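Local coordinates for mandalate racemase/muconate lactonizing enzyme (Unidentified, PDB 4E4U), which is of unproven specificity but, as an enolase-superfamily member, probably uses a metal ion to help abstract an alpha-proton from a carboxylate substrate, at residues V4-H9 against V26-D31; G20-F25 against F45-M50; G176-L181 against P214-R219. One frame throughout, in Å; residues are numbered along the deposited sequence.

In the fold
From the N terminus, strand 3-12 runs into the loop that leads back along strand 22-30, and contact 1 closes this hairpin at the end away from its turn. Contact 2 starts on the same second strand and closes a longer loop, through strand 35-40, onto the start of helix 47-61. The two cross, because 20-25 lies between the segments of contact 1 while 45-50 lies beyond them; they touch where His-9 O meets Phe-25 N at 2.9 Å, probably a hydrogen bond. Contact 3 follows in series, in the barrel domain, joining the loop into helix 181-198 to the start of helix 214-224. Its centre is about 46 Å from that of contact 1.

Contact 1 of 3, residues V4-H9 against V26-D31; sequences VSLETH and VKLKTD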
loop_
_atom_site.group_PDB
_atom_site.type_symbol
_atom_site.label_atom_id
_atom_site.label_comp_id
_atom_site.label_asym_id
_atom_site.label_seq_id
_atom_site.Cartn_x
_atom_site.Cartn_y
_atom_site.Cartn_z
ATOM N N VAL A 4 -29.232 -7.538 -42.023
ATOM C CA VAL A 4 -28.856 -7.813 -43.407
ATOM C C VAL A 4 -28.281 -6.612 -44.149
ATOM O O VAL A 4 -27.697 -6.772 -45.221
ATOM C CB VAL A 4 -30.028 -8.414 -44.224
ATOM C CG1 VAL A 4 -30.459 -9.747 -43.634
ATOM C CG2 VAL A 4 -31.209 -7.440 -44.294
ATOM N N SER A 5 -28.433 -5.413 -43.594
ATOM C CA SER A 5 -27.935 -4.228 -44.290
ATOM C C SER A 5 -27.642 -3.049 -43.374
ATOM O O SER A 5 -28.194 -2.939 -42.276
ATOM C CB SER A 5 -28.907 -3.792 -45.388
ATOM O OG SER A 5 -30.122 -3.338 -44.832
ATOM N N LEU A 6 -26.776 -2.170 -43.870
ATOM C CA LEU A 6 -26.340 -0.973 -43.173
ATOM C C LEU A 6 -26.378 0.211 -44.129
ATOM O O LEU A 6 -26.009 0.082 -45.299
ATOM C CB LEU A 6 -24.895 -1.154 -42.701
ATOM C CG LEU A 6 -24.113 0.144 -42.462
ATOM C CD1 LEU A 6 -24.537 0.769 -41.159
ATOM C CD2 LEU A 6 -22.607 -0.083 -42.510
ATOM N N GLU A 7 -26.817 1.361 -43.623
ATOM C CA GLU A 7 -26.615 2.642 -44.294
ATOM C C GLU A 7 -25.913 3.572 -43.323
ATOM O O GLU A 7 -26.282 3.635 -42.147
ATOM C CB GLU A 7 -27.945 3.293 -44.662
ATOM C CG GLU A 7 -28.795 2.564 -45.674
ATOM C CD GLU A 7 -30.117 3.285 -45.912
ATOM O OE1 GLU A 7 -30.319 4.376 -45.332
ATOM O OE2 GLU A 7 -30.959 2.764 -46.671
ATOM N N THR A 8 -24.923 4.312 -43.814
ATOM C CA THR A 8 -24.245 5.321 -43.008
ATOM C C THR A 8 -24.617 6.707 -43.508
ATOM O O THR A 8 -24.584 6.969 -44.712
ATOM C CB THR A 8 -22.725 5.145 -43.084
ATOM O OG1 THR A 8 -22.379 3.870 -42.534
ATOM C CG2 THR A 8 -22.007 6.248 -42.310
ATOM N N HIS A 9 -24.986 7.586 -42.585
ATOM C CA HIS A 9 -25.345 8.953 -42.928
ATOM C C HIS A 9 -24.561 9.904 -42.046
ATOM O O HIS A 9 -24.795 9.968 -40.839
ATOM C CB HIS A 9 -26.848 9.175 -42.744
ATOM C CG HIS A 9 -27.689 8.289 -43.606
ATOM N ND1 HIS A 9 -27.954 8.573 -44.927
ATOM C CD2 HIS A 9 -28.314 7.116 -43.341
ATOM C CE1 HIS A 9 -28.700 7.613 -45.442
ATOM N NE2 HIS A 9 -28.933 6.716 -44.497
ATOM N N VAL A 26 -25.855 5.520 -38.167
ATOM C CA VAL A 26 -25.964 4.257 -38.885
ATOM C C VAL A 26 -27.396 3.740 -38.799
ATOM O O VAL A 26 -28.056 3.874 -37.759
ATOM C CB VAL A 26 -24.975 3.201 -38.338
ATOM C CG1 VAL A 26 -23.541 3.594 -38.677
ATOM C CG2 VAL A 26 -25.150 3.013 -36.829
ATOM N N LYS A 27 -27.885 3.186 -39.904
ATOM C CA LYS A 27 -29.207 2.568 -39.941
ATOM C C LYS A 27 -29.070 1.102 -40.324
ATOM O O LYS A 27 -28.469 0.774 -41.348
ATOM C CB LYS A 27 -30.133 3.306 -40.913
ATOM C CG LYS A 27 -30.571 4.676 -40.414
ATOM C CD LYS A 27 -31.492 5.391 -41.409
ATOM C CE LYS A 27 -32.822 4.667 -41.590
ATOM N NZ LYS A 27 -33.715 5.348 -42.561
ATOM N N LEU A 28 -29.604 0.223 -39.480
ATOM C CA LEU A 28 -29.571 -1.213 -39.731
ATOM C C LEU A 28 -30.952 -1.709 -40.092
ATOM O O LEU A 28 -31.954 -1.215 -39.570
ATOM C CB LEU A 28 -29.112 -1.960 -38.482
ATOM C CG LEU A 28 -27.768 -1.553 -37.891
ATOM C CD1 LEU A 28 -27.453 -2.417 -36.680
ATOM C CD2 LEU A 28 -26.683 -1.676 -38.950
ATOM N N LYS A 29 -31.018 -2.697 -40.976
ATOM C CA LYS A 29 -32.289 -3.344 -41.262
ATOM C C LYS A 29 -32.146 -4.849 -41.091
ATOM O O LYS A 29 -31.095 -5.426 -41.399
ATOM C CB LYS A 29 -32.791 -3.000 -42.668
ATOM C CG LYS A 29 -34.300 -3.162 -42.834
ATOM C CD LYS A 29 -34.800 -2.552 -44.136
ATOM C CE LYS A 29 -36.309 -2.321 -44.091
ATOM N NZ LYS A 29 -37.009 -2.939 -45.251
ATOM N N THR A 30 -33.197 -5.475 -40.571
ATOM C CA THR A 30 -33.221 -6.921 -40.403
ATOM C C THR A 30 -33.867 -7.603 -41.602
ATOM O O THR A 30 -34.490 -6.946 -42.449
ATOM C CB THR A 30 -34.013 -7.332 -39.163
ATOM O OG1 THR A 30 -35.394 -6.998 -39.351
ATOM C CG2 THR A 30 -33.472 -6.638 -37.915
ATOM N N ASP A 31 -33.737 -8.927 -41.654
ATOM C CA ASP A 31 -34.318 -9.722 -42.723
ATOM C C ASP A 31 -35.844 -9.676 -42.727
ATOM O O ASP A 31 -36.463 -9.902 -43.761
ATOM C CB ASP A 31 -33.807 -11.170 -42.672
ATOM C CG ASP A 31 -34.010 -11.838 -41.313
ATOM O OD1 ASP A 31 -34.257 -11.152 -40.290
ATOM O OD2 ASP A 31 -33.886 -13.081 -41.270
HETATM O O HOH W 1 -32.797 5.453 -45.072
#
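Leu-6 and Leu-28 face each other in the first beta hairpin of the capping domain of the enolase fold, where strands 3-12 and 22-30 run antiparallel (163° between their local axes, 4.7 Å at closest approach). Glu-7 with Lys-27 and Ser-5 with Lys-29 are hydrogen-bonded pairs; Leu-6 with Leu-28 and Thr-8 with Val-26 are non-hydrogen-bonded. The Glu-7 and Lys-27 backbones bond in both directions, the shorter being Lys-27 N to Glu-7 O at 2.8 Å. Toward the start of the first strand the regularity breaks in a classic beta bulge: Val-4 and Ser-5 both face Lys-29, whose O takes a nearly straight bond from Val-4 N (2.9 Å) and a weak, long one from Ser-5 N.

On the face bearing Leu-6, Thr-8, Val-26 and Leu-28, CD1 of Leu-6 touches both cross-strand side chains, Val-26 CB at 3.8 Å and Leu-28 CD2 at 3.9 Å. Helix 47-61 packs on Leu-6 and Thr-8, and helix 88-109 on Leu-28.

The opposite face bears Ser-5, Glu-7, Lys-27 and Lys-29, and the ring of His-9 comes in at its end, where Met-372 of helix 372-377 packs on His-9 and Lys-27. His-9 NE2 donates to Glu-7 OE1 at 2.8 Å; OE1 lies in the ring plane (5° out of it) and is approached from its anti side, 22° out of the carboxylate plane. Glu-7 OE1 and Lys-27 NZ are too far apart for a salt bridge; one water bridges them, donating to Glu-7 OE1 and accepting from Lys-27 NZ, each at 2.7 Å.

Contact 2 of 3, residues G20-F25 against F45-M50; sequences GMYWIF and FGPKAM
The backbones stand well apart, with Ile-24 CA and Pro-47 CA the nearest such pair at 8.1 Å, and no direct hydrogen bond joins them; strand residues 22-25 and the first turn of helix 47-61 therefore meet through side chains and one water. Tyr-22 and Ile-24, two residues apart on the strand, both point toward the helix start.

Pro-47 lies over one face of the Tyr-22 ring. Pro-47 CG sits 4.2 Å from the ring centroid and 15° off the normal, the geometry of a CH-pi contact, displaced toward the rim. Pro-47 CD is nearer the phenol end, 3.5 Å from Tyr-22 OH. Pro-47 was modelled in two conformers, so the exact distances of its CG and CD are less certain.

The hydroxyl also joins the loop before the helix: Tyr-22 OH donates to a water at 2.7 Å, and that water donates in turn to Phe-45 O, likewise at 2.7 Å. Gly-46 is the helix N-cap; its O accepts the Met-50 N bond at 3.0 Å, while its N hydrogen-bonds OD2 of Asp-56 of a second subunit, placing the helix start at a subunit interface.

In the capping domain of the enolase superfamily this is where the three-stranded antiparallel sheet meets the first of the following helices. Ile-24 continues that interface. Its CD1 is 4.1 Å from the terminal CE of Met-50, a side chain folded back by bends at its second and third torsions; the two chains cross at about a right angle. Ile-40 of the third strand touches both residues, and Ile-10 of the first strand packs on Tyr-22, Ile-24 and Pro-47.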
loop_
_atom_site.group_PDB
_atom_site.type_symbol
_atom_site.label_atom_id
_atom_site.label_comp_id
_atom_site.label_asym_id
_atom_site.label_seq_id
_atom_site.Cartn_x
_atom_site.Cartn_y
_atom_site.Cartn_z
ATOM N N GLY A 20 -21.232 20.255 -32.605
ATOM C CA GLY A 20 -20.096 19.847 -33.415
ATOM C C GLY A 20 -20.284 20.007 -34.911
ATOM O O GLY A 20 -21.297 20.526 -35.368
ATOM N N MET A 21 -19.299 19.554 -35.682
ATOM C CA MET A 21 -19.312 19.753 -37.128
ATOM C C MET A 21 -20.190 18.766 -37.898
ATOM O O MET A 21 -20.767 19.116 -38.921
ATOM C CB MET A 21 -17.882 19.700 -37.673
ATOM C CG MET A 21 -16.936 20.729 -37.067
ATOM S SD MET A 21 -17.568 22.413 -37.207
ATOM C CE MET A 21 -17.699 22.591 -38.980
ATOM N N TYR A 22 -20.267 17.529 -37.430
ATOM C CA TYR A 22 -21.037 16.507 -38.134
ATOM C C TYR A 22 -21.445 15.421 -37.167
ATOM O O TYR A 22 -20.787 15.208 -36.148
ATOM C CB TYR A 22 -20.249 15.904 -39.315
ATOM C CG TYR A 22 -18.876 15.421 -38.919
ATOM C CD1 TYR A 22 -18.696 14.165 -38.339
ATOM C CD2 TYR A 22 -17.762 16.232 -39.083
ATOM C CE1 TYR A 22 -17.441 13.732 -37.940
ATOM C CE2 TYR A 22 -16.506 15.805 -38.698
ATOM C CZ TYR A 22 -16.349 14.563 -38.121
ATOM O OH TYR A 22 -15.093 14.162 -37.737
ATOM N N TRP A 23 -22.536 14.740 -37.491
ATOM C CA TRP A 23 -22.999 13.604 -36.704
ATOM C C TRP A 23 -22.993 12.358 -37.572
ATOM O O TRP A 23 -23.406 12.397 -38.733
ATOM C CB TRP A 23 -24.400 13.869 -36.153
ATOM C CG TRP A 23 -24.463 15.070 -35.254
ATOM C CD1 TRP A 23 -23.452 15.568 -34.472
ATOM C CD2 TRP A 23 -25.588 15.942 -35.058
ATOM N NE1 TRP A 23 -23.888 16.684 -33.793
ATOM C CE2 TRP A 23 -25.193 16.934 -34.136
ATOM C CE3 TRP A 23 -26.890 15.970 -35.569
ATOM C CZ2 TRP A 23 -26.054 17.958 -33.726
ATOM C CZ3 TRP A 23 -27.747 16.983 -35.152
ATOM C CH2 TRP A 23 -27.326 17.960 -34.241
ATOM N N ILE A 24 -22.506 11.259 -37.002
ATOM C CA ILE A 24 -22.368 10.010 -37.736
ATOM C C ILE A 24 -23.474 9.045 -37.345
ATOM O O ILE A 24 -23.465 8.508 -36.233
ATOM C CB ILE A 24 -21.006 9.344 -37.445
ATOM C CG1 ILE A 24 -19.854 10.310 -37.733
ATOM C CG2 ILE A 24 -20.859 8.074 -38.263
ATOM C CD1 ILE A 24 -18.500 9.797 -37.257
ATOM N N PHE A 25 -24.420 8.814 -38.253
ATOM C CA PHE A 25 -25.531 7.908 -37.975
ATOM C C PHE A 25 -25.397 6.616 -38.760
ATOM O O PHE A 25 -24.902 6.615 -39.888
ATOM C CB PHE A 25 -26.875 8.561 -38.322
ATOM C CG PHE A 25 -27.147 9.838 -37.577
ATOM C CD1 PHE A 25 -27.234 9.850 -36.190
ATOM C CD2 PHE A 25 -27.341 11.028 -38.268
ATOM C CE1 PHE A 25 -27.493 11.032 -35.507
ATOM C CE2 PHE A 25 -27.604 12.202 -37.592
ATOM C CZ PHE A 25 -27.674 12.208 -36.210
ATOM N N PHE A 45 -10.205 10.230 -36.740
ATOM C CA PHE A 45 -10.101 10.365 -38.192
ATOM C C PHE A 45 -11.358 11.035 -38.707
ATOM O O PHE A 45 -12.422 10.900 -38.098
ATOM C CB PHE A 45 -9.960 8.995 -38.865
ATOM C CG PHE A 45 -8.979 8.093 -38.185
ATOM C CD1 PHE A 45 -7.633 8.433 -38.125
ATOM C CD2 PHE A 45 -9.397 6.909 -37.594
ATOM C CE1 PHE A 45 -6.720 7.602 -37.482
ATOM C CE2 PHE A 45 -8.489 6.080 -36.947
ATOM C CZ PHE A 45 -7.145 6.427 -36.893
ATOM N N GLY A 46 -11.235 11.737 -39.835
ATOM C CA GLY A 46 -12.347 12.451 -40.439
ATOM C C GLY A 46 -13.388 11.565 -41.098
ATOM O O GLY A 46 -13.179 10.364 -41.260
ATOM N N PRO A 47 -14.530 12.152 -41.461
ATOM C CA PRO A 47 -15.658 11.403 -42.022
ATOM C C PRO A 47 -15.350 10.644 -43.322
ATOM O O PRO A 47 -16.007 9.635 -43.578
ATOM C CB PRO A 47 -16.725 12.487 -42.241
ATOM C CG PRO A 47 -15.969 13.798 -42.206
ATOM C CD PRO A 47 -14.868 13.565 -41.227
ATOM N N LYS A 48 -14.380 11.098 -44.115
ATOM C CA LYS A 48 -13.992 10.374 -45.330
ATOM C C LYS A 48 -13.366 9.019 -45.004
ATOM O O LYS A 48 -13.489 8.055 -45.762
ATOM C CB LYS A 48 -13.023 11.212 -46.159
ATOM C CG LYS A 48 -12.872 10.776 -47.601
ATOM C CD LYS A 48 -12.479 11.963 -48.472
ATOM C CE LYS A 48 -13.036 13.265 -47.893
ATOM N NZ LYS A 48 -13.431 14.259 -48.931
ATOM N N ALA A 49 -12.688 8.943 -43.871
ATOM C CA ALA A 49 -12.144 7.678 -43.406
ATOM C C ALA A 49 -13.197 6.878 -42.642
ATOM O O ALA A 49 -13.209 5.649 -42.703
ATOM C CB ALA A 49 -10.924 7.917 -42.535
ATOM N N MET A 50 -14.081 7.568 -41.923
ATOM C CA MET A 50 -15.067 6.874 -41.096
ATOM C C MET A 50 -16.032 6.017 -41.914
ATOM O O MET A 50 -16.418 4.941 -41.476
ATOM C CB MET A 50 -15.836 7.856 -40.208
ATOM C CG MET A 50 -14.989 8.433 -39.075
ATOM S SD MET A 50 -14.332 7.183 -37.959
ATOM C CE MET A 50 -15.826 6.646 -37.135
HETATM O O HOH W 2 -15.011 11.518 -37.503
#

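Contact 3 of 3, residues G176-L181 against P214-R219; sequences GHQLSL and PSSAIR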
loop_
_atom_site.group_PDB
_atom_site.type_symbol
_atom_site.label_atom_id
_atom_site.label_comp_id
_atom_site.label_asym_id
_atom_site.label_seq_id
_atom_site.Cartn_x
_atom_site.Cartn_y
_atom_site.Cartn_z
ATOM N N GLY A 176 -1.059 18.349 -20.947
ATOM C CA GLY A 176 -1.358 19.415 -20.008
ATOM C C GLY A 176 -0.310 20.504 -19.896
ATOM O O GLY A 176 0.875 20.284 -20.161
ATOM N N HIS A 177 -0.760 21.687 -19.488
ATOM C CA HIS A 177 0.133 22.813 -19.249
ATOM C C HIS A 177 -0.233 23.487 -17.921
ATOM O O HIS A 177 -1.133 23.035 -17.205
ATOM C CB HIS A 177 0.117 23.791 -20.428
ATOM C CG HIS A 177 -1.249 24.291 -20.777
ATOM N ND1 HIS A 177 -1.945 23.844 -21.877
ATOM C CD2 HIS A 177 -2.053 25.185 -20.156
ATOM C CE1 HIS A 177 -3.117 24.456 -21.931
ATOM N NE2 HIS A 177 -3.206 25.273 -20.894
ATOM N N GLN A 178 0.478 24.554 -17.584
ATOM C CA GLN A 178 0.296 25.229 -16.301
ATOM C C GLN A 178 -0.392 26.572 -16.542
ATOM O O GLN A 178 0.207 27.487 -17.115
ATOM C CB GLN A 178 1.659 25.411 -15.622
ATOM C CG GLN A 178 1.620 26.056 -14.237
ATOM C CD GLN A 178 1.320 25.092 -13.087
ATOM O OE1 GLN A 178 0.603 25.452 -12.150
ATOM N NE2 GLN A 178 1.905 23.894 -13.122
ATOM N N LEU A 179 -1.653 26.690 -16.121
ATOM C CA LEU A 179 -2.422 27.910 -16.375
ATOM C C LEU A 179 -1.764 29.135 -15.759
ATOM O O LEU A 179 -1.265 29.089 -14.636
ATOM C CB LEU A 179 -3.836 27.801 -15.808
ATOM C CG LEU A 179 -4.698 26.652 -16.315
ATOM C CD1 LEU A 179 -6.073 26.717 -15.660
ATOM C CD2 LEU A 179 -4.816 26.680 -17.833
ATOM N N SER A 180 -1.786 30.241 -16.495
ATOM C CA SER A 180 -1.261 31.507 -15.992
ATOM C C SER A 180 -2.141 32.065 -14.879
ATOM O O SER A 180 -3.304 31.689 -14.740
ATOM C CB SER A 180 -1.218 32.535 -17.117
ATOM O OG SER A 180 -2.534 32.967 -17.421
ATOM N N LEU A 181 -1.587 32.991 -14.103
ATOM C CA LEU A 181 -2.365 33.683 -13.077
ATOM C C LEU A 181 -3.578 34.401 -13.660
ATOM O O LEU A 181 -4.647 34.398 -13.057
ATOM C CB LEU A 181 -1.497 34.688 -12.325
ATOM C CG LEU A 181 -0.445 34.055 -11.419
ATOM C CD1 LEU A 181 0.570 35.113 -11.023
ATOM C CD2 LEU A 181 -1.088 33.424 -10.189
ATOM N N PRO A 214 -1.549 18.031 -13.430
ATOM C CA PRO A 214 -2.195 17.954 -12.111
ATOM C C PRO A 214 -1.824 19.079 -11.151
ATOM O O PRO A 214 -2.690 19.540 -10.414
ATOM C CB PRO A 214 -1.751 16.587 -11.559
ATOM C CG PRO A 214 -0.751 16.057 -12.517
ATOM C CD PRO A 214 -0.934 16.755 -13.824
ATOM N N SER A 215 -0.580 19.542 -11.158
ATOM C CA SER A 215 -0.204 20.585 -10.208
ATOM C C SER A 215 -0.976 21.885 -10.473
ATOM O O SER A 215 -1.314 22.630 -9.538
ATOM C CB SER A 215 1.308 20.823 -10.218
ATOM O OG SER A 215 1.715 21.446 -11.422
ATOM N N SER A 216 -1.267 22.148 -11.743
ATOM C CA SER A 216 -2.041 23.322 -12.136
ATOM C C SER A 216 -3.515 23.140 -11.803
ATOM O O SER A 216 -4.164 24.058 -11.292
ATOM C CB SER A 216 -1.847 23.603 -13.625
ATOM O OG SER A 216 -2.612 24.714 -14.061
ATOM N N ALA A 217 -4.047 21.950 -12.081
ATOM C CA ALA A 217 -5.428 21.636 -11.720
ATOM C C ALA A 217 -5.671 21.799 -10.224
ATOM O O ALA A 217 -6.726 22.270 -9.806
ATOM C CB ALA A 217 -5.802 20.237 -12.176
ATOM N N ILE A 218 -4.697 21.408 -9.412
ATOM C CA ILE A 218 -4.816 21.567 -7.965
ATOM C C ILE A 218 -4.826 23.045 -7.552
ATOM O O ILE A 218 -5.655 23.464 -6.726
ATOM C CB ILE A 218 -3.724 20.749 -7.232
ATOM C CG1 ILE A 218 -4.035 19.257 -7.389
ATOM C CG2 ILE A 218 -3.622 21.140 -5.755
ATOM C CD1 ILE A 218 -2.874 18.356 -7.030
ATOM N N ARG A 219 -3.934 23.849 -8.134
ATOM C CA ARG A 219 -3.950 25.297 -7.897
ATOM C C ARG A 219 -5.315 25.890 -8.244
ATOM O O ARG A 219 -5.864 26.700 -7.494
ATOM C CB ARG A 219 -2.847 26.008 -8.689
ATOM C CG ARG A 219 -1.455 25.820 -8.105
ATOM C CD ARG A 219 -0.407 26.501 -8.957
ATOM N NE ARG A 219 -0.560 27.956 -8.996
ATOM C CZ ARG A 219 0.005 28.739 -9.909
ATOM N NH1 ARG A 219 0.755 28.213 -10.873
ATOM N NH2 ARG A 219 -0.182 30.050 -9.864
HETATM O O HOH W 3 -1.717 26.950 -12.763
HETATM O O HOH W 4 0.990 29.749 -13.269
#
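His-177 O rests 3.7 Å from Ser-216 CB, where the loop 176-181 begins to pass the first turn of helix 214-224. In Gln-178 a bend at chi2 (83°) turns CD toward Ser-216, whose CB it meets at 3.5 Å. NE2 donates to Ser-215 OG at 3.0 Å, with the hydroxyl in the amide plane, and also bonds OE1 of Gln-305 of a third subunit; OE1 of Gln-178 accepts from Arg-219 NH1 at 3.0 Å, a donor tilted 33° from the carbonyl plane. Amide and guanidinium planes are 16° apart, though the side chains cross at about a right angle.

These bonds join the loop leading into helix 181-198 to the start of helix 214-224 in the enolase-type barrel. Leu-179 N donates to Ser-216 OG at 3.0 Å. The same hydroxyl gives its proton to a water that donates to both Gln-178 OE1 and Leu-179 O; a second water links Leu-179 O to Arg-219 NH1. Ser-180 turns away from helix 214-224 and N-caps its own helix, OG accepting from Val-183 N. At Leu-181, CD2 meets the guanidinium edge in plane, 3.5 Å from Arg-219 NH2. Arg-219 NE and NH2 form salt bridges with Asp-228 and Asp-203 of the third subunit.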